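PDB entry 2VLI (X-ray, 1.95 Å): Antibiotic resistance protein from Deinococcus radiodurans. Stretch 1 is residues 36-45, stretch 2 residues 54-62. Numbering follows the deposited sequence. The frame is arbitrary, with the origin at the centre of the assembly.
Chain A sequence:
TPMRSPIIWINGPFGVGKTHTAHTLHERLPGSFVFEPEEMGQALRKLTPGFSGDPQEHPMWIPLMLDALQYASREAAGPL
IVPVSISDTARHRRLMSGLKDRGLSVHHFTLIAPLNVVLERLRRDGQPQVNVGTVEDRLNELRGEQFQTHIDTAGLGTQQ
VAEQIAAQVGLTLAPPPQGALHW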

# COMPACT_ATOMS: atom_id res chain seq x y z
N GLU A 36 15.51 -18.15 -0.94
CA GLU A 36 15.16 -17.27 0.17
C GLU A 36 15.76 -15.90 -0.03
O GLU A 36 16.95 -15.73 0.24
CB GLU A 36 15.64 -17.82 1.51
CG GLU A 36 15.25 -19.24 1.70
CD GLU A 36 15.44 -19.73 3.11
OE1 GLU A 36 16.58 -19.64 3.66
OE2 GLU A 36 14.43 -20.26 3.65
N PRO A 37 14.96 -14.91 -0.49
CA PRO A 37 15.43 -13.58 -0.84
C PRO A 37 16.11 -12.86 0.30
O PRO A 37 16.94 -12.01 0.09
CB PRO A 37 14.16 -12.83 -1.20
CG PRO A 37 13.23 -13.88 -1.60
CD PRO A 37 13.52 -15.05 -0.75
N GLU A 38 15.74 -13.19 1.52
CA GLU A 38 16.39 -12.59 2.66
C GLU A 38 17.91 -12.85 2.72
O GLU A 38 18.63 -12.05 3.31
CB GLU A 38 15.71 -13.06 3.96
CG GLU A 38 15.60 -14.58 4.09
CD GLU A 38 14.25 -15.20 3.53
OE1 GLU A 38 13.92 -15.09 2.34
OE2 GLU A 38 13.53 -15.88 4.31
N GLU A 39 18.41 -13.95 2.16
CA GLU A 39 19.88 -14.17 2.08
C GLU A 39 20.60 -13.03 1.37
O GLU A 39 21.75 -12.73 1.68
CB GLU A 39 20.26 -15.47 1.36
CG GLU A 39 19.68 -16.75 1.85
CD GLU A 39 20.13 -17.16 3.24
OE1 GLU A 39 20.86 -16.41 3.92
OE2 GLU A 39 19.72 -18.26 3.67
N MSE A 40 19.95 -12.41 0.39
CA MSE A 40 20.56 -11.28 -0.32
C MSE A 40 20.49 -10.04 0.54
O MSE A 40 21.40 -9.20 0.52
CB MSE A 40 19.87 -11.02 -1.65
CG MSE A 40 20.55 -9.89 -2.42
SE MSE A 40 22.48 -10.33 -2.88
CE MSE A 40 22.10 -11.73 -4.12
N GLY A 41 19.40 -9.90 1.31
CA GLY A 41 19.33 -8.82 2.24
C GLY A 41 20.41 -8.88 3.29
O GLY A 41 20.99 -7.88 3.63
N GLN A 42 20.70 -10.06 3.83
CA GLN A 42 21.72 -10.15 4.88
C GLN A 42 23.14 -9.81 4.38
O GLN A 42 23.95 -9.25 5.12
CB GLN A 42 21.67 -11.52 5.51
CG GLN A 42 20.30 -11.72 6.19
CD GLN A 42 20.04 -10.70 7.33
OE1 GLN A 42 20.80 -10.66 8.30
NE2 GLN A 42 18.98 -9.89 7.19
N ALA A 43 23.41 -10.17 3.14
CA ALA A 43 24.68 -9.89 2.47
C ALA A 43 24.78 -8.40 2.30
O ALA A 43 25.78 -7.78 2.70
CB ALA A 43 24.71 -10.57 1.10
N LEU A 44 23.73 -7.78 1.79
CA LEU A 44 23.81 -6.35 1.58
C LEU A 44 23.92 -5.49 2.86
O LEU A 44 24.59 -4.44 2.89
CB LEU A 44 22.63 -5.91 0.73
CG LEU A 44 22.67 -6.43 -0.70
CD1 LEU A 44 21.24 -6.34 -1.26
CD2 LEU A 44 23.68 -5.66 -1.61
N ARG A 45 23.27 -5.91 3.92
CA ARG A 45 23.41 -5.20 5.17
C ARG A 45 24.88 -5.23 5.66
O ARG A 45 25.38 -4.21 6.07
CB ARG A 45 22.42 -5.70 6.22
CG ARG A 45 22.81 -6.91 7.04
CD ARG A 45 21.94 -7.02 8.33
NE ARG A 45 22.81 -7.31 9.47
CZ ARG A 45 23.35 -8.49 9.74
NH1 ARG A 45 23.07 -9.54 8.97
NH2 ARG A 45 24.16 -8.64 10.79
N ASP A 54 15.38 -2.16 7.58
CA ASP A 54 15.01 -3.39 6.91
C ASP A 54 16.00 -3.63 5.76
O ASP A 54 16.10 -2.81 4.87
CB ASP A 54 13.59 -3.21 6.38
CG ASP A 54 12.97 -4.48 5.81
OD1 ASP A 54 13.61 -5.57 5.73
OD2 ASP A 54 11.78 -4.36 5.46
N PRO A 55 16.72 -4.76 5.79
CA PRO A 55 17.59 -5.15 4.67
C PRO A 55 16.86 -5.16 3.34
O PRO A 55 17.44 -4.77 2.35
CB PRO A 55 18.03 -6.56 5.06
CG PRO A 55 18.03 -6.55 6.50
CD PRO A 55 16.81 -5.73 6.89
N GLN A 56 15.58 -5.55 3.33
CA GLN A 56 14.81 -5.59 2.09
C GLN A 56 14.39 -4.23 1.60
O GLN A 56 13.76 -4.13 0.55
CB GLN A 56 13.58 -6.48 2.22
CG GLN A 56 13.90 -7.85 2.74
CD GLN A 56 12.78 -8.84 2.48
OE1 GLN A 56 11.58 -8.46 2.46
NE2 GLN A 56 13.15 -10.11 2.25
N GLU A 57 14.80 -3.19 2.30
CA GLU A 57 14.70 -1.81 1.80
C GLU A 57 16.00 -1.27 1.22
O GLU A 57 16.05 -0.13 0.78
CB GLU A 57 14.26 -0.88 2.93
CG GLU A 57 13.05 -1.38 3.71
CD GLU A 57 11.71 -1.00 3.13
OE1 GLU A 57 11.69 -0.33 2.06
OE2 GLU A 57 10.67 -1.39 3.74
N HIS A 58 17.05 -2.10 1.21
CA HIS A 58 18.32 -1.70 0.61
C HIS A 58 18.06 -1.47 -0.87
O HIS A 58 17.46 -2.31 -1.52
CB HIS A 58 19.36 -2.79 0.81
CG HIS A 58 20.75 -2.40 0.40
ND1 HIS A 58 21.09 -2.10 -0.91
CD2 HIS A 58 21.88 -2.23 1.12
CE1 HIS A 58 22.37 -1.80 -0.97
NE2 HIS A 58 22.88 -1.88 0.25
N PRO A 59 18.48 -0.34 -1.42
CA PRO A 59 18.30 -0.07 -2.83
C PRO A 59 18.78 -1.11 -3.84
O PRO A 59 18.29 -1.16 -4.94
CB PRO A 59 19.07 1.23 -3.02
CG PRO A 59 18.98 1.91 -1.71
CD PRO A 59 19.11 0.81 -0.73
N MSE A 60 19.78 -1.91 -3.50
CA MSE A 60 20.32 -2.96 -4.38
C MSE A 60 19.62 -4.32 -4.18
O MSE A 60 19.83 -5.23 -4.97
CB MSE A 60 21.83 -3.15 -4.10
CG MSE A 60 22.67 -1.89 -4.27
SE MSE A 60 22.37 -1.16 -6.06
CE MSE A 60 23.33 -2.49 -6.89
N TRP A 61 18.80 -4.46 -3.15
CA TRP A 61 18.14 -5.72 -2.85
C TRP A 61 17.27 -6.22 -3.99
O TRP A 61 17.44 -7.33 -4.47
CB TRP A 61 17.30 -5.62 -1.58
CG TRP A 61 16.63 -6.93 -1.26
CD1 TRP A 61 17.23 -8.04 -0.75
CD2 TRP A 61 15.26 -7.28 -1.45
NE1 TRP A 61 16.34 -9.03 -0.58
CE2 TRP A 61 15.10 -8.59 -0.98
CE3 TRP A 61 14.13 -6.58 -1.88
CZ2 TRP A 61 13.89 -9.25 -1.01
CZ3 TRP A 61 12.91 -7.25 -1.91
CH2 TRP A 61 12.80 -8.56 -1.47
N ILE A 62 16.34 -5.38 -4.47
CA ILE A 62 15.53 -5.82 -5.60
C ILE A 62 16.35 -6.26 -6.84
O ILE A 62 16.23 -7.39 -7.29
CB ILE A 62 14.45 -4.80 -6.03
CG1 ILE A 62 13.32 -4.75 -4.99
CG2 ILE A 62 13.92 -5.25 -7.41
CD1 ILE A 62 12.28 -3.64 -5.20

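The first stretch winds into a helix that runs through Arg-45, while the second makes a short 3-10 turn at residues 55-57 and then enters a helix of its own. The two backbones come closest where Gly-41 CA lies 4.7 Å from Pro-55 CA. Glycine suits this point: a beta carbon here would point toward the second stretch and sit only 3.1 Å from Pro-55 CB. Without one, Gly-41 O packs 3.5 Å from Pro-55 CB.

The single hydrogen bond between the stretches runs from Trp-61 NE1 to Pro-37 O, 3.1 Å long and nearly straight at 167°. Pro-37 O also accepts from Met-40 N within the first stretch, so the indole joins a carbonyl already in use. Tryptophan serves both needs of this buried site, since its NH reaches the backbone while its carbon edge packs against apolar neighbours, with CZ2 3.6 Å from Pro-37 CB.

Leu-44, also buried, points toward the second stretch. Its CD1 lies 3.5 Å from Trp-61 CA and its CD2 4.0 Å from Met-60 CB, while its CB sits over one face of the His-58 ring, a CH-pi contact. That ring is held by ND1, which accepts from Met-60 N at 2.9 Å, capping the turn into the helix.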